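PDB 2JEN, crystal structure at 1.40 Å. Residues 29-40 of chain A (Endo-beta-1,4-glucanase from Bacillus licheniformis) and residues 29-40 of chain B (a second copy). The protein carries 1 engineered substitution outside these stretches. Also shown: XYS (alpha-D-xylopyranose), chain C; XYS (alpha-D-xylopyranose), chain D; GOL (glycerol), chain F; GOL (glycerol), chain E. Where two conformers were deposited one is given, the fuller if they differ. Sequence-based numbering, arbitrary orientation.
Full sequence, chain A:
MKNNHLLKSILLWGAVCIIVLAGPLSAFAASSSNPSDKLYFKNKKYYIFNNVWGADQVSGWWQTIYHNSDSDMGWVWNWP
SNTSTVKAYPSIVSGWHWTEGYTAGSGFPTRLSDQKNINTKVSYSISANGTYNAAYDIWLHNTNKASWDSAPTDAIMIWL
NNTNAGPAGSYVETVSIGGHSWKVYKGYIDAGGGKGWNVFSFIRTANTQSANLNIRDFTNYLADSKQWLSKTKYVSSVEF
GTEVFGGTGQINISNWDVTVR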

# COMPACT_ATOMS: atom_id res chain seq x y z
N ALA A 29 -20.65 1.89 -2.27
CA ALA A 29 -19.53 2.75 -1.79
C ALA A 29 -18.33 2.50 -2.66
O ALA A 29 -18.16 1.41 -3.19
CB ALA A 29 -19.22 2.43 -0.33
N ALA A 30 -17.48 3.50 -2.76
CA ALA A 30 -16.24 3.43 -3.50
C ALA A 30 -15.22 4.44 -3.00
O ALA A 30 -15.59 5.44 -2.37
CB ALA A 30 -16.47 3.59 -4.99
N SER A 31 -13.94 4.16 -3.25
CA SER A 31 -12.82 4.99 -2.81
C SER A 31 -11.59 4.87 -3.73
O SER A 31 -11.05 3.77 -3.96
CB SER A 31 -12.46 4.70 -1.36
OG SER A 31 -11.95 3.40 -1.19
N SER A 32 -11.15 5.99 -4.29
CA SER A 32 -10.19 5.96 -5.37
C SER A 32 -9.00 6.85 -5.04
O SER A 32 -9.16 7.81 -4.27
CB SER A 32 -10.87 6.34 -6.68
OG SER A 32 -10.16 5.88 -7.82
N SER A 33 -7.83 6.57 -5.63
CA SER A 33 -6.61 7.19 -5.14
C SER A 33 -5.65 7.70 -6.19
O SER A 33 -4.61 8.25 -5.84
CB SER A 33 -5.88 6.23 -4.23
OG SER A 33 -6.71 5.83 -3.15
N ASN A 34 -5.96 7.58 -7.47
CA ASN A 34 -5.06 8.08 -8.50
C ASN A 34 -5.38 9.53 -8.86
O ASN A 34 -6.49 10.01 -8.67
CB ASN A 34 -5.07 7.21 -9.77
CG ASN A 34 -4.50 5.82 -9.58
OD1 ASN A 34 -5.24 4.87 -9.60
ND2 ASN A 34 -3.23 5.69 -9.34
N PRO A 35 -4.37 10.23 -9.43
CA PRO A 35 -4.58 11.62 -9.79
C PRO A 35 -5.76 11.78 -10.73
O PRO A 35 -5.89 11.04 -11.70
CB PRO A 35 -3.27 12.01 -10.48
CG PRO A 35 -2.23 11.10 -9.84
CD PRO A 35 -2.99 9.79 -9.68
N SER A 36 -6.59 12.78 -10.47
CA SER A 36 -7.73 13.16 -11.32
C SER A 36 -8.83 12.13 -11.38
O SER A 36 -9.75 12.27 -12.18
CB SER A 36 -7.26 13.55 -12.72
OG SER A 36 -6.38 14.65 -12.66
N ASP A 37 -8.81 11.13 -10.50
CA ASP A 37 -9.97 10.23 -10.40
C ASP A 37 -11.24 10.99 -10.06
O ASP A 37 -11.21 12.02 -9.39
CB ASP A 37 -9.72 9.11 -9.39
CG ASP A 37 -8.68 8.08 -9.85
OD1 ASP A 37 -8.23 8.12 -11.01
OD2 ASP A 37 -8.36 7.17 -9.03
N LYS A 38 -12.38 10.43 -10.50
CA LYS A 38 -13.68 11.05 -10.30
C LYS A 38 -14.68 10.03 -9.80
O LYS A 38 -14.80 8.94 -10.38
CB LYS A 38 -14.19 11.66 -11.60
CG LYS A 38 -13.30 12.78 -12.15
CD LYS A 38 -13.75 13.35 -13.49
CE LYS A 38 -12.84 14.49 -13.90
NZ LYS A 38 -13.21 15.05 -15.21
N LEU A 39 -15.38 10.38 -8.73
CA LEU A 39 -16.50 9.63 -8.24
C LEU A 39 -17.77 10.44 -8.41
O LEU A 39 -18.07 11.38 -7.65
CB LEU A 39 -16.35 9.20 -6.77
CG LEU A 39 -15.20 8.24 -6.47
CD1 LEU A 39 -15.01 8.02 -4.98
CD2 LEU A 39 -15.41 6.89 -7.18
N TYR A 40 -18.57 10.08 -9.41
CA TYR A 40 -19.80 10.80 -9.70
C TYR A 40 -20.89 10.41 -8.71
O TYR A 40 -20.94 9.27 -8.22
CB TYR A 40 -20.29 10.48 -11.12
CG TYR A 40 -19.38 11.01 -12.20
CD1 TYR A 40 -18.33 10.26 -12.67
CD2 TYR A 40 -19.55 12.29 -12.72
CE1 TYR A 40 -17.47 10.72 -13.65
CE2 TYR A 40 -18.69 12.78 -13.71
CZ TYR A 40 -17.65 11.99 -14.16
OH TYR A 40 -16.79 12.45 -15.14
C1 XYS C . -21.34 -11.09 0.18
C2 XYS C . -20.30 -10.71 1.24
C3 XYS C . -19.36 -9.61 0.74
C4 XYS C . -18.91 -9.96 -0.68
C5 XYS C . -20.06 -10.30 -1.65
O2 XYS C . -20.99 -10.25 2.41
O3 XYS C . -18.20 -9.38 1.57
O4 XYS C . -18.09 -8.95 -1.19
O5 XYS C . -20.82 -11.32 -1.09
C1 XYS D . -4.85 19.31 -13.48
C2 XYS D . -3.75 18.26 -13.45
C3 XYS D . -4.18 17.00 -12.70
C4 XYS D . -4.88 17.43 -11.40
C5 XYS D . -5.98 18.48 -11.58
O2 XYS D . -3.41 17.90 -14.80
O3 XYS D . -3.12 16.07 -12.39
O4 XYS D . -5.33 16.30 -10.70
O5 XYS D . -5.45 19.56 -12.25
C1 GOL F . -19.54 6.50 -5.76
O1 GOL F . -20.29 5.70 -4.88
C2 GOL F . -19.92 6.28 -7.21
O2 GOL F . -19.25 7.20 -8.04
C3 GOL F . -19.47 4.89 -7.66
O3 GOL F . -19.97 4.57 -8.94
C1 GOL E . -16.59 4.84 -12.58
O1 GOL E . -15.92 5.66 -13.51
C2 GOL E . -17.76 5.54 -11.92
O2 GOL E . -18.49 4.64 -11.12
C3 GOL E . -17.23 6.63 -10.98
O3 GOL E . -18.29 7.44 -10.49
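Chain B (29-40) AASSSNPSDKLY

Chain B repeats the conformation of chain A and is related to it by an exact two-fold axis, so each contact between unlike residues occurs twice, while a contact between an atom and its own mate occurs once. Ala B30 to Ser B32 form a short extended strand. Asn B34 to Asp B37 then make a type II turn, closed by Asp B37 N donating to Asn B34 O at 3.2 Å, and the chain returns to a strand that includes Leu B39 and Tyr B40. Pro B35, with phi at -57°, suits the second position of the turn, while Ser B36 adopts the positive phi of 67° that the third position requires.

The two 30-32 strands cross at 114° and approach to 5.1 Å, too oblique for a regular ladder. Ser B31 lies against Ser A32 and Ala B30 against Asp A37, each pair with its CA atoms 5.2 Å apart. At the crossing, Ser A31 O and Ser B31 O stand 3.1 Å apart; both are acceptors, so no hydrogen bond joins them. Each instead receives a CA-H contact, Ser B32 CA to Ser A31 O and Ser A32 CA to Ser B31 O, both 3.4 Å.

At the crossing, a serine hydroxyl rather than a carbonyl takes the amide N-H of the other chain. Ser B31 N donates to Ser A32 OG at 2.8 Å, and Ser A32 OG in turn donates to Asp A37 OD2 at 2.5 Å. The hydroxyl thus accepts from one chain and donates within its own, a dual role well suited to serine. Asp A37 OD2 also accepts from Asn A34 N at 2.9 Å, so the carboxylate secures its own turn as it orients the hydroxyl that meets chain B.

Further out, Lys B38 N donates to Ala A29 O at 3.0 Å, with an angle of 163°; the same oxygen has a CA-H contact with Asp B37 CA at 3.2 Å. Ala B29 N donates to water 1 at 2.8 Å and to water 2 at 2.9 Å; water 1 donates to Lys A38 O at 2.8 Å, and water 2 lies 2.8 Å from Ser A36 O, placed to donate to it. Water 3 accepts from Ser A33 N at 2.9 Å and hydrogen-bonds to Ser B31 OG at 2.7 Å.

The apolar part is small. Ala B30 CB packs against Leu A39 CD2 at 3.8 Å, and Leu A39 CD2 meets Leu B39 CD2 at 4.3 Å; alanine's lone methyl fits this close approach. Beyond it, glycerol E bridges the chains, its O3 accepting from Tyr A40 N at 2.9 Å and its O2 donating to Tyr B40 O at 2.7 Å.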

# COMPACT_ATOMS: atom_id res chain seq x y z
N ALA B 29 -12.37 8.48 -14.50
CA ALA B 29 -11.88 7.11 -14.17
C ALA B 29 -11.84 6.97 -12.67
O ALA B 29 -11.66 7.95 -11.95
CB ALA B 29 -10.49 6.90 -14.76
N ALA B 30 -11.98 5.74 -12.20
CA ALA B 30 -11.91 5.41 -10.79
C ALA B 30 -11.52 3.96 -10.58
O ALA B 30 -11.69 3.13 -11.48
CB ALA B 30 -13.21 5.72 -10.08
N SER B 31 -10.97 3.66 -9.40
CA SER B 31 -10.50 2.33 -9.03
C SER B 31 -10.55 2.08 -7.51
O SER B 31 -9.95 2.82 -6.70
CB SER B 31 -9.11 2.07 -9.59
OG SER B 31 -8.14 2.91 -9.01
N SER B 32 -11.28 1.05 -7.10
CA SER B 32 -11.61 0.88 -5.70
C SER B 32 -11.22 -0.51 -5.23
O SER B 32 -11.16 -1.44 -6.04
CB SER B 32 -13.10 1.19 -5.49
OG SER B 32 -13.39 1.52 -4.14
N SER B 33 -10.97 -0.67 -3.92
CA SER B 33 -10.31 -1.87 -3.45
C SER B 33 -10.88 -2.51 -2.20
O SER B 33 -10.38 -3.55 -1.77
CB SER B 33 -8.83 -1.61 -3.24
OG SER B 33 -8.24 -1.14 -4.45
N ASN B 34 -11.93 -1.96 -1.61
CA ASN B 34 -12.51 -2.56 -0.42
C ASN B 34 -13.59 -3.57 -0.77
O ASN B 34 -14.21 -3.51 -1.84
CB ASN B 34 -13.06 -1.51 0.57
CG ASN B 34 -12.00 -0.64 1.20
OD1 ASN B 34 -11.93 0.51 0.88
ND2 ASN B 34 -11.16 -1.18 2.03
N PRO B 35 -13.86 -4.51 0.17
CA PRO B 35 -14.88 -5.51 -0.09
C PRO B 35 -16.22 -4.88 -0.43
O PRO B 35 -16.67 -3.96 0.25
CB PRO B 35 -14.96 -6.28 1.22
CG PRO B 35 -13.56 -6.14 1.82
CD PRO B 35 -13.19 -4.71 1.46
N SER B 36 -16.88 -5.41 -1.45
CA SER B 36 -18.23 -5.01 -1.86
C SER B 36 -18.33 -3.61 -2.41
O SER B 36 -19.43 -3.11 -2.64
CB SER B 36 -19.23 -5.23 -0.74
OG SER B 36 -19.28 -6.59 -0.38
N ASP B 37 -17.19 -2.97 -2.71
CA ASP B 37 -17.25 -1.69 -3.42
C ASP B 37 -17.95 -1.83 -4.77
O ASP B 37 -17.91 -2.88 -5.40
CB ASP B 37 -15.86 -1.08 -3.60
CG ASP B 37 -15.23 -0.57 -2.29
OD1 ASP B 37 -15.91 -0.54 -1.24
OD2 ASP B 37 -14.05 -0.14 -2.35
N LYS B 38 -18.56 -0.72 -5.21
CA LYS B 38 -19.32 -0.69 -6.45
C LYS B 38 -18.94 0.52 -7.27
O LYS B 38 -18.94 1.65 -6.75
CB LYS B 38 -20.81 -0.67 -6.18
CG LYS B 38 -21.32 -1.91 -5.43
CD LYS B 38 -22.80 -1.88 -5.07
CE LYS B 38 -23.21 -3.18 -4.41
NZ LYS B 38 -24.62 -3.18 -4.00
N LEU B 39 -18.64 0.29 -8.54
CA LEU B 39 -18.46 1.35 -9.51
C LEU B 39 -19.56 1.28 -10.55
O LEU B 39 -19.57 0.43 -11.46
CB LEU B 39 -17.09 1.29 -10.21
CG LEU B 39 -15.87 1.51 -9.31
CD1 LEU B 39 -14.57 1.26 -10.03
CD2 LEU B 39 -15.87 2.93 -8.71
N TYR B 40 -20.52 2.20 -10.44
CA TYR B 40 -21.66 2.21 -11.36
C TYR B 40 -21.25 2.82 -12.69
O TYR B 40 -20.38 3.70 -12.77
CB TYR B 40 -22.80 3.04 -10.77
CG TYR B 40 -23.43 2.43 -9.54
CD1 TYR B 40 -22.93 2.69 -8.28
CD2 TYR B 40 -24.50 1.53 -9.64
CE1 TYR B 40 -23.47 2.13 -7.15
CE2 TYR B 40 -25.05 0.95 -8.50
CZ TYR B 40 -24.53 1.25 -7.26
OH TYR B 40 -25.07 0.69 -6.12
O HOH W 1 -14.76 8.21 -13.07
O HOH W 2 -10.31 10.46 -14.18
O HOH W 3 -7.42 3.88 -6.56
O HOH W 4 -10.22 1.66 -2.40
O HOH W 5 -20.35 -0.83 -1.39
O HOH W 6 -20.59 2.88 -4.88